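Local structure of peptidase S8 and S53, subtilisin, kexin, sedolisin (4KG7) at residues 72-77 with 98-103; 176-181 with 208-213; 230-235 with 275-280; 260-265 with 320-325; 283-288 with 366-371. The protein probably acts as a subtilisin-like serine endopeptidase, the MycP3 mycosin protease of the mycobacterial ESX-3 (type VII) secretion system. All blocks are in the same frame, centred on the assembly; numbering follows the deposited sequence.

Contact 1: 72-77 with 98-103; sequences IDTGVQ and LTDCDG
Asp100 grips Thr74 through its carboxylate, in an Asx turn that leads the 98-103 loop into helix 104-113, beside the end of strand 68-73 of the subtilisin fold. Followed outward, the Asp100 side chain begins at CB, 3.4 Å from Gly75 O. With CG anti to the backbone N (chi1 -178°), the carboxylate is carried past Gly75 toward Thr74. Its OD1 gathers three donors: Thr74 OG1 across the contact at 2.8 Å, Asp102 N at 3.0 Å and Gly103 N at 2.9 Å. All three arrive well out of the carboxylate plane. The other oxygen, OD2, is hydrogen-bonded to Thr106 OG1. Thr74 OG1 also pairs with Gly105 N, and these bonds tie turn and threonine to the start of helix 104-113. Next to Thr74 in sequence, Asp73 OD1 is hydrogen-bonded to ND1 of His104, the predicted triad histidine. Farther along, the Gln77 chain bends at chi2 (68°), bringing OE1 to accept from Asp100 N at 3.0 Å in a nearly straight bond (176°). Asp102 OD2 is hydrogen-bonded to Ser137 OG. A water bridges the segments, donating to Thr74 O and Asp102 OD2 and accepting from Cys101 N at 2.9 Å.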
# COMPACT_ATOMS: atom_id res chain seq x y z
N ILE A 72 1.40 1.63 7.05
CA ILE A 72 2.68 1.01 7.35
C ILE A 72 3.60 1.48 6.25
O ILE A 72 3.48 1.03 5.14
CB ILE A 72 2.54 -0.52 7.42
CG1 ILE A 72 1.55 -0.89 8.54
CG2 ILE A 72 3.89 -1.16 7.61
CD1 ILE A 72 1.41 -2.40 8.73
N ASP A 73 4.47 2.45 6.54
CA ASP A 73 5.14 3.17 5.46
C ASP A 73 6.37 3.90 6.01
O ASP A 73 7.00 3.44 6.95
CB ASP A 73 4.14 4.11 4.80
CG ASP A 73 4.38 4.31 3.32
OD1 ASP A 73 5.38 4.96 3.00
OD2 ASP A 73 3.58 3.85 2.46
N THR A 74 6.73 5.01 5.37
CA THR A 74 7.91 5.79 5.74
C THR A 74 7.60 6.88 6.81
O THR A 74 8.40 7.80 6.99
CB THR A 74 8.53 6.50 4.52
OG1 THR A 74 7.66 7.54 4.06
CG2 THR A 74 8.87 5.53 3.37
N GLY A 75 6.48 6.75 7.53
CA GLY A 75 6.03 7.82 8.42
C GLY A 75 5.08 8.75 7.69
O GLY A 75 5.05 8.79 6.44
N VAL A 76 4.32 9.51 8.48
CA VAL A 76 3.34 10.44 7.95
C VAL A 76 3.53 11.76 8.66
O VAL A 76 3.46 11.82 9.89
CB VAL A 76 1.89 9.96 8.17
CG1 VAL A 76 0.87 10.99 7.70
CG2 VAL A 76 1.65 8.65 7.45
N GLN A 77 3.76 12.81 7.90
CA GLN A 77 3.94 14.14 8.47
C GLN A 77 2.61 14.85 8.67
O GLN A 77 1.95 15.20 7.70
CB GLN A 77 4.83 14.96 7.54
CG GLN A 77 5.55 16.13 8.17
CD GLN A 77 6.63 15.69 9.17
OE1 GLN A 77 7.51 14.85 8.88
NE2 GLN A 77 6.56 16.23 10.35
N LEU A 98 5.33 9.88 13.27
CA LEU A 98 4.79 11.12 12.69
C LEU A 98 5.88 12.02 12.12
O LEU A 98 5.71 13.22 11.98
CB LEU A 98 3.92 11.87 13.71
CG LEU A 98 2.76 11.04 14.26
CD1 LEU A 98 2.05 11.84 15.33
CD2 LEU A 98 1.83 10.61 13.12
N THR A 99 7.01 11.39 11.80
CA THR A 99 8.07 12.02 11.06
C THR A 99 8.29 11.25 9.74
O THR A 99 8.60 10.08 9.75
CB THR A 99 9.39 12.04 11.84
OG1 THR A 99 9.22 12.79 13.05
CG2 THR A 99 10.46 12.67 11.01
N ASP A 100 8.17 11.94 8.62
CA ASP A 100 8.38 11.35 7.32
C ASP A 100 9.58 12.02 6.63
O ASP A 100 9.46 13.14 6.15
CB ASP A 100 7.11 11.53 6.50
CG ASP A 100 7.19 10.90 5.12
OD1 ASP A 100 8.20 10.21 4.83
OD2 ASP A 100 6.26 11.13 4.32
N CYS A 101 10.68 11.30 6.57
CA CYS A 101 11.93 11.79 5.98
C CYS A 101 11.97 11.53 4.46
O CYS A 101 12.91 11.94 3.79
CB CYS A 101 13.09 11.09 6.70
SG CYS A 101 14.81 11.53 6.32
N ASP A 102 10.93 10.90 3.92
CA ASP A 102 10.93 10.42 2.52
C ASP A 102 9.85 11.06 1.67
O ASP A 102 10.03 11.27 0.48
CB ASP A 102 10.70 8.92 2.50
CG ASP A 102 11.85 8.15 3.07
OD1 ASP A 102 12.76 7.82 2.29
OD2 ASP A 102 11.87 7.91 4.29
N GLY A 103 8.71 11.34 2.26
CA GLY A 103 7.58 11.94 1.55
C GLY A 103 6.51 10.92 1.20
O GLY A 103 5.36 11.27 0.86
O HOH W 1 10.99 8.44 6.85
O HOH W 2 8.58 15.58 12.45
O HOH W 3 9.88 15.78 8.00

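Contact 2: 176-181 with 208-213; sequences INISLV and AVIVAA
Ile176 and Ile178 run alongside Ile210 and Ala212 as neighbouring parallel strands, the two ends of a beta-alpha-beta connection through helix 193-205 in the subtilisin sheet. Their axes lie 4.7 Å apart at 13°. Ile176 N donates to Val209 O and Ile176 O accepts from Val211 N; Ile178 N then donates to Val211 O and Ile178 O accepts from Ala213 N. The straightest link is Val211 N to Ile176 O, at 175°. Shape is clearest on the isoleucine face. Ile178 and Ile210 lie side by side and point the same way, Ile178 CD1 resting 3.7 Å from Ile210 CG2. At one end the tip of Ile176, CD1, reaches Ala208 CB at 3.8 Å, a long branch set against a short methyl. The other end repeats the pairing of large with small, Ile178 CB standing 4.3 Å from Ala212 CB. Helix 193-205 covers Ile176 and Ile210, whereas Asn177 and Val211 face the other way, toward helices 104-113 and 318-335. Beyond the strand, Ser179 OG bonds to the backbone O of Ser319, the predicted nucleophile. Ala213 CB meets two neighbours: Val181 CG2 at 3.7 Å and Ser179 O at 3.4 Å.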
# COMPACT_ATOMS: atom_id res chain seq x y z
N ILE A 176 -5.42 -2.15 6.73
CA ILE A 176 -3.98 -1.99 6.92
C ILE A 176 -3.38 -1.84 5.53
O ILE A 176 -3.47 -2.75 4.69
CB ILE A 176 -3.40 -3.23 7.63
CG1 ILE A 176 -3.93 -3.32 9.06
CG2 ILE A 176 -1.87 -3.15 7.66
CD1 ILE A 176 -3.59 -4.61 9.80
N ASN A 177 -2.76 -0.69 5.28
CA ASN A 177 -2.20 -0.32 3.99
C ASN A 177 -0.69 -0.51 3.97
O ASN A 177 0.02 0.06 4.82
CB ASN A 177 -2.55 1.13 3.66
CG ASN A 177 -2.11 1.51 2.27
OD1 ASN A 177 -2.83 1.32 1.29
ND2 ASN A 177 -0.91 2.00 2.15
N ILE A 178 -0.21 -1.27 2.99
CA ILE A 178 1.20 -1.57 2.84
C ILE A 178 1.60 -1.18 1.41
O ILE A 178 1.57 -1.99 0.49
CB ILE A 178 1.51 -3.06 3.14
CG1 ILE A 178 0.92 -3.49 4.49
CG2 ILE A 178 3.00 -3.35 3.07
CD1 ILE A 178 0.92 -4.98 4.75
N SER A 179 1.97 0.10 1.25
CA SER A 179 2.31 0.61 -0.07
C SER A 179 3.77 0.38 -0.48
O SER A 179 4.11 0.52 -1.67
CB SER A 179 1.98 2.10 -0.15
OG SER A 179 0.59 2.30 -0.29
N LEU A 180 4.62 0.06 0.48
CA LEU A 180 5.99 -0.34 0.20
C LEU A 180 6.04 -1.80 -0.25
O LEU A 180 5.21 -2.61 0.16
CB LEU A 180 6.87 -0.13 1.43
CG LEU A 180 6.96 1.30 2.00
CD1 LEU A 180 7.77 1.35 3.29
CD2 LEU A 180 7.48 2.23 0.92
N VAL A 181 7.02 -2.10 -1.08
CA VAL A 181 7.18 -3.42 -1.70
C VAL A 181 8.63 -3.88 -1.54
O VAL A 181 9.57 -3.09 -1.74
CB VAL A 181 6.91 -3.34 -3.23
CG1 VAL A 181 7.13 -4.66 -3.94
CG2 VAL A 181 5.50 -2.83 -3.48
N ALA A 208 -8.89 -7.65 9.80
CA ALA A 208 -8.47 -6.45 9.05
C ALA A 208 -8.35 -6.73 7.57
O ALA A 208 -7.86 -7.79 7.19
CB ALA A 208 -7.13 -5.96 9.59
N VAL A 209 -8.81 -5.78 6.75
CA VAL A 209 -8.53 -5.82 5.33
C VAL A 209 -7.11 -5.29 5.10
O VAL A 209 -6.81 -4.13 5.41
CB VAL A 209 -9.53 -4.94 4.55
CG1 VAL A 209 -9.14 -4.88 3.08
CG2 VAL A 209 -10.92 -5.52 4.67
N ILE A 210 -6.25 -6.14 4.54
CA ILE A 210 -4.86 -5.78 4.32
C ILE A 210 -4.69 -5.57 2.82
O ILE A 210 -5.02 -6.43 2.01
CB ILE A 210 -3.89 -6.88 4.79
CG1 ILE A 210 -4.13 -7.28 6.27
CG2 ILE A 210 -2.44 -6.45 4.57
CD1 ILE A 210 -3.36 -8.53 6.66
N VAL A 211 -4.20 -4.40 2.49
CA VAL A 211 -4.02 -3.96 1.11
C VAL A 211 -2.54 -3.68 0.89
O VAL A 211 -1.93 -2.94 1.66
CB VAL A 211 -4.84 -2.65 0.84
CG1 VAL A 211 -4.70 -2.18 -0.59
CG2 VAL A 211 -6.30 -2.87 1.17
N ALA A 212 -1.99 -4.23 -0.20
CA ALA A 212 -0.57 -4.10 -0.51
C ALA A 212 -0.36 -3.70 -1.96
O ALA A 212 -1.03 -4.19 -2.86
CB ALA A 212 0.16 -5.42 -0.22
N ALA A 213 0.60 -2.82 -2.22
CA ALA A 213 1.00 -2.51 -3.57
C ALA A 213 1.61 -3.73 -4.26
O ALA A 213 2.39 -4.45 -3.66
CB ALA A 213 2.04 -1.39 -3.54
O HOH W 4 3.55 -4.46 -1.12

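Contact 3: 230-235 with 275-280; sequences NPLPSG and TMAGPW
Asn230 and Ala277 join two irregular loops of the subtilase domain through one shared acceptor. The hydrogen bonds come first: Ala277 O receives both Asn230 N and Asn230 ND2, each at 3.0 Å. With CG set beside the backbone N (chi1 -67°), the side-chain amide turns back so that its nitrogen and the main-chain nitrogen converge on the same oxygen. They use it differently, ND2 lying in the carbonyl plane and N standing above it. The amide is fixed further by Thr247 N, bonded to OD1, and by Ser248 O, bonded to ND2; three bonds to the amide group are consistent with a well-defined rotation.

Apolar contact is slight. Leu232 reaches in with its tip, CD2 lying 3.9 Å from Ala277 CB.

The third kind is van der Waals contact, mostly around the amide nitrogen. Trp280 CH2 approaches Asn230 ND2 to 3.7 Å, the amide and ring planes being 85° apart, and the extended Met276 chain brings CE to 3.8 Å from Asn230 ND2. Ala277 CB also lies 3.6 Å from Asn230 O, a contact of methyl with carbonyl. Gly278 CA and Pro279 CD lie over one face of the indole, offset toward its rim.

Trp243 packs edge-to-face with Trp280, Met276 touches Ser248 and Ser250 of strand 248-251, and the 275-280 loop runs from strand 259-265 into strand 281-286.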
# COMPACT_ATOMS: atom_id res chain seq x y z
N ASN A 230 6.33 -11.05 -13.77
CA ASN A 230 6.34 -12.50 -13.96
C ASN A 230 5.58 -12.92 -15.21
O ASN A 230 4.76 -12.16 -15.72
CB ASN A 230 5.71 -13.14 -12.74
CG ASN A 230 6.56 -12.94 -11.52
OD1 ASN A 230 7.66 -13.49 -11.44
ND2 ASN A 230 6.10 -12.09 -10.60
N PRO A 231 5.87 -14.12 -15.73
CA PRO A 231 5.16 -14.54 -16.94
C PRO A 231 3.66 -14.61 -16.71
O PRO A 231 3.19 -14.95 -15.62
CB PRO A 231 5.72 -15.94 -17.24
CG PRO A 231 6.95 -16.06 -16.42
CD PRO A 231 6.89 -15.09 -15.29
N LEU A 232 2.91 -14.27 -17.74
CA LEU A 232 1.48 -14.18 -17.66
C LEU A 232 0.83 -15.58 -17.68
O LEU A 232 1.52 -16.57 -17.96
CB LEU A 232 0.97 -13.34 -18.83
CG LEU A 232 1.51 -11.91 -18.86
CD1 LEU A 232 0.94 -11.23 -20.08
CD2 LEU A 232 1.15 -11.14 -17.60
N PRO A 233 -0.47 -15.66 -17.38
CA PRO A 233 -1.20 -16.93 -17.41
C PRO A 233 -0.88 -17.72 -18.69
O PRO A 233 -0.83 -17.14 -19.77
CB PRO A 233 -2.65 -16.46 -17.37
CG PRO A 233 -2.58 -15.29 -16.43
CD PRO A 233 -1.36 -14.56 -16.96
N SER A 234 -0.65 -19.03 -18.55
CA SER A 234 -0.13 -19.87 -19.65
C SER A 234 -0.92 -21.16 -19.92
O SER A 234 -0.47 -22.04 -20.68
CB SER A 234 1.33 -20.22 -19.37
OG SER A 234 1.45 -20.88 -18.13
N GLY A 235 -2.09 -21.28 -19.31
CA GLY A 235 -2.95 -22.44 -19.51
C GLY A 235 -2.50 -23.74 -18.87
O GLY A 235 -2.90 -24.82 -19.33
N THR A 275 3.44 -1.55 -14.02
CA THR A 275 2.83 -2.37 -12.97
C THR A 275 3.39 -3.79 -13.02
O THR A 275 3.47 -4.39 -14.10
CB THR A 275 1.29 -2.27 -12.97
OG1 THR A 275 0.78 -2.53 -11.65
CG2 THR A 275 0.65 -3.20 -13.96
N MET A 276 3.78 -4.33 -11.86
CA MET A 276 4.45 -5.64 -11.83
C MET A 276 3.44 -6.77 -11.96
O MET A 276 2.59 -6.93 -11.08
CB MET A 276 5.22 -5.81 -10.54
CG MET A 276 5.99 -7.12 -10.46
SD MET A 276 6.83 -7.22 -8.87
CE MET A 276 7.19 -8.96 -8.82
N ALA A 277 3.60 -7.63 -12.96
CA ALA A 277 2.69 -8.75 -13.15
C ALA A 277 2.99 -9.84 -12.15
O ALA A 277 4.14 -10.18 -11.93
CB ALA A 277 2.83 -9.32 -14.53
N GLY A 278 1.95 -10.41 -11.57
CA GLY A 278 2.11 -11.59 -10.74
C GLY A 278 0.76 -12.27 -10.54
O GLY A 278 -0.29 -11.63 -10.68
N PRO A 279 0.79 -13.54 -10.14
CA PRO A 279 -0.44 -14.37 -10.00
C PRO A 279 -1.29 -14.01 -8.80
O PRO A 279 -2.40 -14.51 -8.67
CB PRO A 279 0.12 -15.79 -9.86
CG PRO A 279 1.43 -15.58 -9.21
CD PRO A 279 2.00 -14.34 -9.86
N TRP A 280 -0.77 -13.12 -7.95
CA TRP A 280 -1.42 -12.66 -6.72
C TRP A 280 -2.25 -11.40 -6.91
O TRP A 280 -3.03 -11.05 -6.03
CB TRP A 280 -0.35 -12.44 -5.63
CG TRP A 280 0.83 -11.75 -6.16
CD1 TRP A 280 0.94 -10.44 -6.54
CD2 TRP A 280 2.09 -12.37 -6.47
NE1 TRP A 280 2.20 -10.20 -7.06
CE2 TRP A 280 2.92 -11.37 -7.04
CE3 TRP A 280 2.59 -13.65 -6.31
CZ2 TRP A 280 4.23 -11.63 -7.43
CZ3 TRP A 280 3.90 -13.90 -6.72
CH2 TRP A 280 4.70 -12.91 -7.29

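Contact 4: 260-265 with 320-325; sequences LSVGAV and YAAAYV
Val262 meets Ala321, Ala322 and Val325 where strand 259-265 crosses under helix 318-335, which carries Ser319, the predicted nucleophile of this subtilisin fold, in its first turn. The side chains of the first shell are all apolar, though some also touch backbone atoms. Val262 CG1 lies 3.7 Å from Ala321 CB and also touches the Ala321 carbonyl carbon. The two valines slide past each other in opposite directions, bringing Val325 CG2 to 3.7 Å from Val262 CG1. At the start of the strand segment Leu260 CD2 reaches Val325 CG1 at 3.9 Å, the two side chains crossing at about a right angle. Toward the other end of the strand segment, Ala321 CB sits 3.4 Å from Gly263 O, and Ala264 CB faces the same methyl at 4.3 Å.

Small side chains, Ala321 and Ala322, are consistent with the close approach: the axes of the segments come to 7.3 Å at 119°. No hydrogen bond joins the segments.

A second shell surrounds both partners. Val211 of the adjoining strand touches Val262, Ala322 and Val325, while Ile283 from the other neighbour flanks Leu260 and Val262. Ser261 points away from the helix; its OG is hydrogen-bonded to Ser253 OG and its side chain touches Trp280. The strand thus runs between strands 209-213 and 281-286, and other residues of the helix, Ala323 and Tyr324, pack on helix 104-113.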
# COMPACT_ATOMS: atom_id res chain seq x y z
N LEU A 260 -4.79 -8.19 -0.22
CA LEU A 260 -5.36 -7.76 -1.48
C LEU A 260 -4.25 -6.97 -2.15
O LEU A 260 -3.89 -5.88 -1.70
CB LEU A 260 -6.60 -6.87 -1.29
CG LEU A 260 -7.24 -6.29 -2.56
CD1 LEU A 260 -7.55 -7.37 -3.60
CD2 LEU A 260 -8.49 -5.52 -2.12
N SER A 261 -3.71 -7.56 -3.22
CA SER A 261 -2.60 -6.98 -3.98
C SER A 261 -3.11 -6.11 -5.12
O SER A 261 -3.94 -6.55 -5.92
CB SER A 261 -1.69 -8.11 -4.48
OG SER A 261 -0.68 -7.62 -5.37
N VAL A 262 -2.60 -4.88 -5.18
CA VAL A 262 -3.13 -3.84 -6.00
C VAL A 262 -2.15 -3.39 -7.09
O VAL A 262 -1.07 -2.87 -6.78
CB VAL A 262 -3.48 -2.61 -5.15
CG1 VAL A 262 -4.13 -1.52 -5.97
CG2 VAL A 262 -4.37 -2.98 -4.00
N GLY A 263 -2.55 -3.59 -8.34
CA GLY A 263 -1.82 -3.06 -9.49
C GLY A 263 -2.22 -1.64 -9.82
O GLY A 263 -3.18 -1.12 -9.29
N ALA A 264 -1.44 -0.99 -10.70
CA ALA A 264 -1.65 0.40 -11.11
C ALA A 264 -2.29 0.46 -12.50
O ALA A 264 -1.93 -0.31 -13.39
CB ALA A 264 -0.36 1.16 -11.12
N VAL A 265 -3.25 1.36 -12.66
CA VAL A 265 -3.80 1.70 -13.96
C VAL A 265 -3.59 3.17 -14.28
O VAL A 265 -3.41 4.02 -13.39
CB VAL A 265 -5.30 1.34 -14.10
CG1 VAL A 265 -5.51 -0.16 -14.13
CG2 VAL A 265 -6.13 2.01 -12.99
N TYR A 320 0.62 4.16 -4.73
CA TYR A 320 -0.51 5.08 -4.72
C TYR A 320 -1.81 4.38 -5.05
O TYR A 320 -2.86 4.73 -4.51
CB TYR A 320 -0.22 6.27 -5.66
CG TYR A 320 1.12 6.90 -5.34
CD1 TYR A 320 1.35 7.48 -4.11
CD2 TYR A 320 2.18 6.86 -6.25
CE1 TYR A 320 2.59 8.00 -3.75
CE2 TYR A 320 3.42 7.40 -5.90
CZ TYR A 320 3.61 7.96 -4.66
OH TYR A 320 4.85 8.47 -4.35
N ALA A 321 -1.75 3.39 -5.94
CA ALA A 321 -2.90 2.55 -6.29
C ALA A 321 -3.40 1.85 -5.03
O ALA A 321 -4.60 1.81 -4.74
CB ALA A 321 -2.48 1.53 -7.35
N ALA A 322 -2.48 1.24 -4.28
CA ALA A 322 -2.86 0.58 -3.02
C ALA A 322 -3.56 1.54 -2.07
O ALA A 322 -4.57 1.21 -1.46
CB ALA A 322 -1.63 -0.03 -2.34
N ALA A 323 -3.01 2.75 -1.98
CA ALA A 323 -3.59 3.74 -1.08
C ALA A 323 -5.03 4.02 -1.45
O ALA A 323 -5.91 4.06 -0.59
CB ALA A 323 -2.77 5.01 -1.12
N TYR A 324 -5.29 4.20 -2.73
CA TYR A 324 -6.68 4.40 -3.18
C TYR A 324 -7.56 3.24 -2.74
O TYR A 324 -8.67 3.47 -2.27
CB TYR A 324 -6.73 4.56 -4.70
CG TYR A 324 -6.43 5.94 -5.21
CD1 TYR A 324 -7.20 7.04 -4.80
CD2 TYR A 324 -5.48 6.16 -6.23
CE1 TYR A 324 -6.97 8.31 -5.27
CE2 TYR A 324 -5.25 7.43 -6.71
CZ TYR A 324 -6.02 8.50 -6.26
OH TYR A 324 -5.82 9.76 -6.78
N VAL A 325 -7.11 2.01 -2.95
CA VAL A 325 -7.90 0.88 -2.56
C VAL A 325 -8.16 0.81 -1.06
O VAL A 325 -9.27 0.49 -0.65
CB VAL A 325 -7.32 -0.44 -3.10
CG1 VAL A 325 -8.09 -1.66 -2.57
CG2 VAL A 325 -7.37 -0.43 -4.62

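Contact 5: 283-288 with 366-371; sequences IAAPGE and GMVDPV
Ile283 and Val368 bring the last strand of the parallel subtilisin sheet, 281-286, together with the segment that leads into helix 370-375. The two side chains cross obliquely. Ile283, with CG1 anti to the backbone N (chi1 -161°), extends until CD1 lies 3.9 Å from Val368 CG2, and on the way its CG1 passes 3.4 Å from Gly366 O. Val368 divides its branches: CG2 takes Ile283, while CG1 turns to Ala285 CB at 4.0 Å. Val368 CB lies 3.7 Å from Ala284 O. Met367 points away from the strand, and its extended chi1 and chi2 carry SD to a loose 4.4 Å contact with Pro286 CG.

Two backbone bonds accompany this packing, bridging Ala284 with Met367. Val368 N donates to Ala284 O at 2.9 Å, fairly straight at 163°, and Ala284 N donates to Gly366 O at 3.0 Å. The second is bent (140°), its donor lying above the carbonyl plane. Gly366 has a positive phi, and at its backbone angles a side chain would jam against the preceding carbonyl.

Asp369 then caps helix 370-375, its OD1 accepting from Ala372 N. Around the contact, Leu53 of helix 48-53 touches Pro286 and Val368, Tyr324 and Val325 of helix 318-335 lie against Ala285, and strand 259-265 pairs with the other side of strand 281-286.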
# COMPACT_ATOMS: atom_id res chain seq x y z
N ILE A 283 -6.67 -6.61 -7.87
CA ILE A 283 -7.47 -5.43 -8.17
C ILE A 283 -6.49 -4.35 -8.60
O ILE A 283 -5.27 -4.55 -8.50
CB ILE A 283 -8.29 -5.01 -6.92
CG1 ILE A 283 -9.49 -4.09 -7.26
CG2 ILE A 283 -7.39 -4.39 -5.88
CD1 ILE A 283 -10.47 -3.97 -6.12
N ALA A 284 -6.98 -3.22 -9.07
CA ALA A 284 -6.12 -2.11 -9.45
C ALA A 284 -6.73 -0.79 -9.10
O ALA A 284 -7.91 -0.70 -8.79
CB ALA A 284 -5.80 -2.16 -10.92
N ALA A 285 -5.91 0.25 -9.14
CA ALA A 285 -6.42 1.63 -8.98
C ALA A 285 -5.44 2.62 -9.64
O ALA A 285 -4.35 2.24 -10.04
CB ALA A 285 -6.63 1.94 -7.49
N PRO A 286 -5.84 3.88 -9.78
CA PRO A 286 -4.92 4.82 -10.44
C PRO A 286 -3.56 4.92 -9.78
O PRO A 286 -3.48 5.04 -8.56
CB PRO A 286 -5.69 6.14 -10.39
CG PRO A 286 -7.13 5.68 -10.39
CD PRO A 286 -7.10 4.53 -9.43
N GLY A 287 -2.51 4.88 -10.61
CA GLY A 287 -1.13 4.95 -10.13
C GLY A 287 -0.22 5.93 -10.85
O GLY A 287 0.98 5.92 -10.63
N GLU A 288 -0.78 6.86 -11.63
CA GLU A 288 0.00 7.79 -12.45
C GLU A 288 -0.37 9.23 -12.17
O GLU A 288 -1.52 9.55 -11.94
CB GLU A 288 -0.18 7.49 -13.94
CG GLU A 288 0.24 6.09 -14.33
CD GLU A 288 0.09 5.80 -15.79
OE1 GLU A 288 0.04 6.75 -16.64
OE2 GLU A 288 0.00 4.58 -16.11
N GLY A 366 -9.43 -5.74 -12.10
CA GLY A 366 -9.51 -4.45 -12.79
C GLY A 366 -9.63 -3.29 -11.83
O GLY A 366 -9.52 -3.46 -10.60
N MET A 367 -9.87 -2.10 -12.38
CA MET A 367 -9.91 -0.89 -11.56
C MET A 367 -11.07 -0.96 -10.56
O MET A 367 -12.21 -1.27 -10.92
CB MET A 367 -10.04 0.39 -12.39
CG MET A 367 -9.89 1.69 -11.59
SD MET A 367 -9.81 3.07 -12.74
CE MET A 367 -11.31 2.95 -13.69
N VAL A 368 -10.76 -0.67 -9.31
CA VAL A 368 -11.76 -0.59 -8.26
C VAL A 368 -12.84 0.39 -8.67
O VAL A 368 -12.58 1.41 -9.33
CB VAL A 368 -11.08 -0.18 -6.92
CG1 VAL A 368 -10.51 1.23 -6.96
CG2 VAL A 368 -11.99 -0.38 -5.72
N ASP A 369 -14.07 0.08 -8.26
CA ASP A 369 -15.23 0.89 -8.62
C ASP A 369 -15.98 1.20 -7.33
O ASP A 369 -16.84 0.42 -6.91
CB ASP A 369 -16.12 0.16 -9.63
CG ASP A 369 -17.27 1.02 -10.14
OD1 ASP A 369 -17.73 1.95 -9.43
OD2 ASP A 369 -17.76 0.71 -11.26
N PRO A 370 -15.63 2.34 -6.69
CA PRO A 370 -16.17 2.63 -5.38
C PRO A 370 -17.69 2.68 -5.30
O PRO A 370 -18.27 2.11 -4.39
CB PRO A 370 -15.55 3.99 -5.05
CG PRO A 370 -14.29 4.00 -5.79
CD PRO A 370 -14.54 3.27 -7.06
N VAL A 371 -18.36 3.32 -6.26
CA VAL A 371 -19.82 3.43 -6.19
C VAL A 371 -20.46 2.05 -6.33
O VAL A 371 -21.41 1.70 -5.62
CB VAL A 371 -20.37 4.44 -7.21
CG1 VAL A 371 -21.86 4.31 -7.32
CG2 VAL A 371 -19.95 5.85 -6.83

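Contacts 1, 2, 4 and 5 all reach the same parallel sheet. Contact 1 joins contact 2 where Ile72 N lies 3.1 Å from Asn177 O, probably hydrogen-bonded, and contact 2 joins contact 4 through Ala212 O and Val262 N, 2.9 Å apart. Gly263 N and Ile283 O, also 2.9 Å apart, carry the series on to contact 5, whose centre is 7 Å from that of contact 4. Contact 3 lies beside the sheet, linked by Thr275 OG1 to Ala264 N at 2.9 Å. The predicted triad falls among these parts: contact 1 holds Asp73 and borders His104, while Ser319 precedes the helix segment of contact 4; Met276 of contact 3 stays about 12 Å from Ser319, side chain to side chain.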